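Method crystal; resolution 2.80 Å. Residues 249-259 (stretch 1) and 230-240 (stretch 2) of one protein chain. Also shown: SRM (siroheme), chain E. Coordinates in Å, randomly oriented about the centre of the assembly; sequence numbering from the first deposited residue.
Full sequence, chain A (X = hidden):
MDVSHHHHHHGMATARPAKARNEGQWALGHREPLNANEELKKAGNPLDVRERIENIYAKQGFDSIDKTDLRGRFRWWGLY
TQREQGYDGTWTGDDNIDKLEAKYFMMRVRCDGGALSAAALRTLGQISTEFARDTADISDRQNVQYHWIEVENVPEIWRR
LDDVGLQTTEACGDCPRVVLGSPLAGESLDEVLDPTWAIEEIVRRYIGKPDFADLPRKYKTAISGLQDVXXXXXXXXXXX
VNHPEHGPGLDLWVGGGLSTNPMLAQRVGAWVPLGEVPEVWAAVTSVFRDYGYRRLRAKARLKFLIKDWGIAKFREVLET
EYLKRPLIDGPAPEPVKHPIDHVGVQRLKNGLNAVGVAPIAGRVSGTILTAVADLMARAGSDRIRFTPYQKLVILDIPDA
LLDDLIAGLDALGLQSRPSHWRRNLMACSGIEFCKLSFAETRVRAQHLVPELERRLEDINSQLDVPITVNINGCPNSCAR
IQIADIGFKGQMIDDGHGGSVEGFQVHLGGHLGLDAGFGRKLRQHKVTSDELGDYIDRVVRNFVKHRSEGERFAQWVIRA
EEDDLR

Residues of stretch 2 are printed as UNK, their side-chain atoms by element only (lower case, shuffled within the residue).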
# COMPACT_ATOMS: atom_id res chain seq x y z
N GLY A 249 21.07 11.09 7.80
CA GLY A 249 21.02 10.64 6.41
C GLY A 249 20.16 9.40 6.31
O GLY A 249 19.40 9.09 7.24
N LEU A 250 20.28 8.67 5.20
CA LEU A 250 19.35 7.59 4.94
C LEU A 250 20.03 6.24 4.74
O LEU A 250 20.91 6.11 3.90
CB LEU A 250 18.45 7.95 3.75
CG LEU A 250 17.52 9.13 4.09
CD1 LEU A 250 18.15 10.50 3.80
CD2 LEU A 250 16.22 9.00 3.35
N ASP A 251 19.61 5.26 5.52
CA ASP A 251 20.09 3.89 5.37
C ASP A 251 19.32 3.20 4.22
O ASP A 251 18.11 3.36 4.09
CB ASP A 251 19.96 3.15 6.72
CG ASP A 251 20.23 1.67 6.61
OD1 ASP A 251 20.97 1.26 5.69
OD2 ASP A 251 19.69 0.90 7.45
N LEU A 252 20.03 2.45 3.38
CA LEU A 252 19.45 1.91 2.16
C LEU A 252 19.06 0.46 2.36
O LEU A 252 19.88 -0.35 2.80
CB LEU A 252 20.45 2.01 1.01
CG LEU A 252 20.06 1.41 -0.35
CD1 LEU A 252 18.70 1.86 -0.81
CD2 LEU A 252 21.10 1.73 -1.42
N TRP A 253 17.80 0.16 2.05
CA TRP A 253 17.26 -1.19 2.07
C TRP A 253 16.80 -1.54 0.65
O TRP A 253 16.35 -0.67 -0.11
CB TRP A 253 16.07 -1.26 3.02
CG TRP A 253 16.40 -1.16 4.47
CD1 TRP A 253 17.04 -0.15 5.08
CD2 TRP A 253 16.09 -2.12 5.50
NE1 TRP A 253 17.17 -0.41 6.43
CE2 TRP A 253 16.59 -1.60 6.71
CE3 TRP A 253 15.47 -3.37 5.50
CZ2 TRP A 253 16.48 -2.28 7.93
CZ3 TRP A 253 15.34 -4.05 6.72
CH2 TRP A 253 15.85 -3.49 7.92
N VAL A 254 16.89 -2.83 0.32
CA VAL A 254 16.54 -3.34 -0.99
C VAL A 254 15.99 -4.77 -0.87
O VAL A 254 16.38 -5.52 0.05
CB VAL A 254 17.78 -3.25 -1.92
CG1 VAL A 254 17.88 -4.45 -2.87
CG2 VAL A 254 17.78 -1.94 -2.71
N GLY A 255 15.09 -5.14 -1.79
CA GLY A 255 14.71 -6.56 -2.03
C GLY A 255 13.41 -7.09 -1.42
O GLY A 255 13.29 -8.29 -1.17
N GLY A 256 12.42 -6.22 -1.22
CA GLY A 256 11.22 -6.55 -0.43
C GLY A 256 9.98 -6.83 -1.24
O GLY A 256 9.90 -6.44 -2.40
N GLY A 257 9.02 -7.51 -0.63
CA GLY A 257 7.75 -7.86 -1.29
C GLY A 257 7.02 -8.97 -0.55
O GLY A 257 7.66 -9.78 0.13
N LEU A 258 5.70 -8.98 -0.65
CA LEU A 258 4.89 -10.06 -0.07
C LEU A 258 3.85 -10.51 -1.05
O LEU A 258 2.83 -9.85 -1.21
CB LEU A 258 4.05 -9.61 1.13
CG LEU A 258 4.49 -8.66 2.22
CD1 LEU A 258 3.24 -7.95 2.70
CD2 LEU A 258 5.16 -9.39 3.36
N SER A 259 4.00 -11.64 -1.70
CA SER A 259 2.84 -12.11 -2.43
C SER A 259 2.65 -13.54 -1.99
O SER A 259 2.63 -13.84 -0.79
CB SER A 259 3.02 -11.93 -3.95
OG SER A 259 1.84 -12.31 -4.64
N UNK A 230 6.49 0.92 6.40
CA UNK A 230 6.53 -0.51 6.07
C UNK A 230 7.65 -0.76 5.07
O UNK A 230 7.43 -1.32 4.00
c UNK A 230 5.18 -0.97 5.51
N UNK A 231 8.85 -0.33 5.42
CA UNK A 231 9.94 -0.34 4.45
C UNK A 231 10.41 -1.73 4.17
O UNK A 231 10.74 -2.05 3.03
c UNK A 231 11.27 0.22 7.52
c UNK A 231 13.18 -0.85 7.59
n UNK A 231 12.89 -0.62 6.32
c UNK A 231 11.69 0.05 6.24
n UNK A 231 12.22 -0.35 8.33
c UNK A 231 11.10 0.50 4.94
N UNK A 232 10.40 -2.57 5.20
CA UNK A 232 10.90 -3.93 5.11
C UNK A 232 10.31 -4.72 3.94
O UNK A 232 10.89 -5.71 3.52
o UNK A 232 11.02 -3.54 9.90
c UNK A 232 10.64 -4.64 6.44
c UNK A 232 11.50 -4.11 7.62
o UNK A 232 9.82 -2.53 8.36
c UNK A 232 10.71 -3.34 8.70
N UNK A 233 9.16 -4.28 3.40
CA UNK A 233 8.49 -4.98 2.28
C UNK A 233 8.36 -4.13 0.99
O UNK A 233 7.51 -4.40 0.13
c UNK A 233 7.10 -5.49 2.74
c UNK A 233 6.20 -4.33 3.24
c UNK A 233 4.96 -4.11 2.40
c UNK A 233 7.26 -6.55 3.85
N UNK A 234 9.20 -3.11 0.86
CA UNK A 234 9.29 -2.32 -0.38
C UNK A 234 10.49 -2.80 -1.24
O UNK A 234 11.43 -3.40 -0.73
c UNK A 234 8.05 -0.15 0.32
c UNK A 234 9.41 -0.81 -0.03
n UNK A 234 7.74 -0.02 1.61
o UNK A 234 7.32 0.26 -0.57
N UNK A 235 10.44 -2.58 -2.55
CA UNK A 235 11.56 -2.95 -3.43
C UNK A 235 12.81 -2.19 -3.06
O UNK A 235 13.91 -2.72 -3.20
c UNK A 235 10.10 -3.47 -5.41
c UNK A 235 11.24 -2.64 -4.88
o UNK A 235 8.98 -2.92 -5.56
o UNK A 235 10.33 -4.68 -5.65
N UNK A 236 12.64 -0.95 -2.63
CA UNK A 236 13.76 -0.10 -2.24
C UNK A 236 13.31 0.87 -1.14
O UNK A 236 12.22 1.43 -1.21
c UNK A 236 15.65 1.43 -3.07
c UNK A 236 14.37 0.68 -3.47
c UNK A 236 13.37 1.66 -4.08
N UNK A 237 14.14 1.06 -0.12
CA UNK A 237 13.78 1.94 0.99
C UNK A 237 14.96 2.78 1.48
O UNK A 237 16.09 2.30 1.60
c UNK A 237 13.18 1.13 2.12
N UNK A 238 14.69 4.06 1.73
CA UNK A 238 15.67 4.97 2.33
C UNK A 238 15.10 5.42 3.68
O UNK A 238 14.15 6.20 3.73
c UNK A 238 16.25 5.00 -2.19
c UNK A 238 17.84 6.07 -0.19
c UNK A 238 15.91 6.18 1.42
c UNK A 238 15.71 5.30 -0.94
c UNK A 238 16.50 5.83 0.08
c UNK A 238 18.39 5.78 -1.43
c UNK A 238 17.59 5.24 -2.43
N UNK A 239 15.66 4.90 4.77
CA UNK A 239 15.11 5.15 6.09
C UNK A 239 16.14 5.88 6.94
O UNK A 239 17.28 5.47 7.01
c UNK A 239 14.68 3.97 8.28
c UNK A 239 13.22 3.39 6.42
c UNK A 239 12.61 3.89 5.14
c UNK A 239 14.66 3.82 6.77
N UNK A 240 15.72 6.97 7.58
CA UNK A 240 16.60 7.86 8.36
C UNK A 240 17.50 7.20 9.40
O UNK A 240 17.09 6.24 10.05
FE SRM E . -2.04 -4.31 -4.96
CHA SRM E . -2.92 -6.05 -7.76
CHB SRM E . -5.23 -3.40 -4.54
CHC SRM E . -1.18 -2.61 -2.33
CHD SRM E . 0.26 -6.76 -4.16
NA SRM E . -3.70 -4.49 -6.06
C1A SRM E . -3.85 -5.13 -7.24
C2A SRM E . -5.12 -4.78 -7.96
CMA SRM E . -4.84 -3.72 -8.99
CDA SRM E . -5.84 -5.98 -8.49
CEA SRM E . -5.78 -6.29 -9.96
O3A SRM E . -4.68 -6.55 -10.46
O4A SRM E . -6.81 -6.29 -10.65
C3A SRM E . -5.92 -4.22 -6.83
CAA SRM E . -6.76 -3.04 -7.18
CBA SRM E . -8.07 -3.66 -7.59
CCA SRM E . -9.22 -2.76 -7.26
O1A SRM E . -9.20 -2.14 -6.18
O2A SRM E . -10.14 -2.64 -8.10
C4A SRM E . -4.91 -4.00 -5.76
NB SRM E . -3.01 -3.09 -3.77
C1B SRM E . -4.31 -2.76 -3.71
C2B SRM E . -4.64 -1.67 -2.74
CMB SRM E . -5.67 -0.69 -3.23
CDB SRM E . -5.17 -2.32 -1.51
CEB SRM E . -5.60 -1.45 -0.38
O3B SRM E . -6.80 -1.35 -0.02
O4B SRM E . -4.72 -0.82 0.20
C3B SRM E . -3.26 -1.11 -2.51
CAB SRM E . -2.93 -0.05 -3.54
CBB SRM E . -1.90 0.91 -3.04
CCB SRM E . -1.43 1.80 -4.15
O1B SRM E . -1.83 2.96 -4.25
O2B SRM E . -0.62 1.40 -4.98
C4B SRM E . -2.42 -2.30 -2.88
NC SRM E . -0.83 -4.67 -3.50
C1C SRM E . -0.46 -3.77 -2.57
C2C SRM E . 0.45 -4.26 -1.64
CDC SRM E . 0.90 -3.68 -0.35
CEC SRM E . 2.03 -2.73 -0.28
O3C SRM E . 2.50 -2.25 -1.33
O4C SRM E . 2.44 -2.47 0.86
C3C SRM E . 0.80 -5.47 -2.17
CAC SRM E . 1.80 -6.32 -1.46
CBC SRM E . 3.25 -5.91 -1.41
CCC SRM E . 3.91 -6.29 -2.72
O1C SRM E . 3.64 -5.67 -3.78
O2C SRM E . 4.71 -7.26 -2.69
C4C SRM E . 0.07 -5.67 -3.32
ND SRM E . -1.22 -5.86 -5.97
C1D SRM E . -0.47 -6.80 -5.36
C2D SRM E . -0.48 -7.97 -6.14
CAD SRM E . 0.67 -8.96 -6.16
CBD SRM E . 1.75 -8.79 -7.18
CCD SRM E . 3.00 -9.62 -7.21
O1D SRM E . 4.08 -9.03 -7.00
O2D SRM E . 2.95 -10.86 -7.43
C3D SRM E . -1.28 -7.70 -7.24
CDD SRM E . -1.24 -8.45 -8.54
CED SRM E . -0.15 -8.26 -9.58
O3D SRM E . 0.63 -7.30 -9.51
O4D SRM E . -0.01 -9.05 -10.52
C4D SRM E . -1.73 -6.39 -7.12

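Position 230 carries a single side-chain carbon, its CB, which stays out of reach of stretch 1; it is Ala-230. At 231 one carbon leads to a five-membered ring of three carbons and two nitrogens, the pattern of an imidazole, and the residue is His-231. Its ring edge points at the face of Trp-253, with CE1 of His-231 3.6 Å from CE2 of Trp-253 and the planes at 88°. Position 232 has a chain of three carbons, the third bearing two oxygens, and is therefore Glu-232; its CG lies 3.9 Å from CZ3 of Trp-253.

Four carbons at 233, forked at the first with one arm two carbons long, identify Ile-233. Its CG2 packs 3.6 Å from CD2 of Leu-258, and its CD1 comes within 3.4 Å of siroheme O4C. At 234, two carbons end in one oxygen and one nitrogen: an amide, Asn-234. The side chain points away from stretch 1, and ND2 of Asn-234 makes a weak bond of 2.7 Å to O of Ala-230. Position 235 has two carbons, the second with two oxygens, and is Asp-235; its side chain also starts away, but OD1 of Asp-235 approaches O of Gly-256 to 3.7 Å.

At 236 one carbon carries two others, giving Val-236, whose CG2 meets CD1 of Leu-252 at 3.8 Å and CG2 of Val-254 at 4.0 Å. The lone carbon at 237 is the CB of Ala-237, 3.9 Å from CB of Trp-253. A carbon followed by a six-carbon ring marks 238 as Phe-238: CD1 of Leu-252 sits over the ring face, 4.0 Å from its centroid. Position 239 again has four carbons forked at the first, one arm longer, and is Ile-239, on the same sheet face as Asp-251 and Trp-253. Position 240 has no side-chain atoms and is Gly-240, its CA 3.3 Å from O of Gly-249.

The contact is an antiparallel strand pair extended by a glycine-rich turn. Reciprocal bonds join Asp-251 to Ile-239 and Trp-253 to Ala-237; N of Trp-253 lies 2.8 Å from O of Ala-237. Leu-250, Leu-252 and Val-254 pack with Val-236 and Phe-238 on one face. Beyond the strands, N of Gly-255 bonds to O of Asp-235 at 3.0 Å. A CB on Gly-256 would clash with the backbone at 232–234, so glycine permits this close passage. The chain then reaches the siroheme, where N of Leu-258 bonds to O2C at 2.8 Å.

Stretch 2 (230-240) AHEINDVAFIG
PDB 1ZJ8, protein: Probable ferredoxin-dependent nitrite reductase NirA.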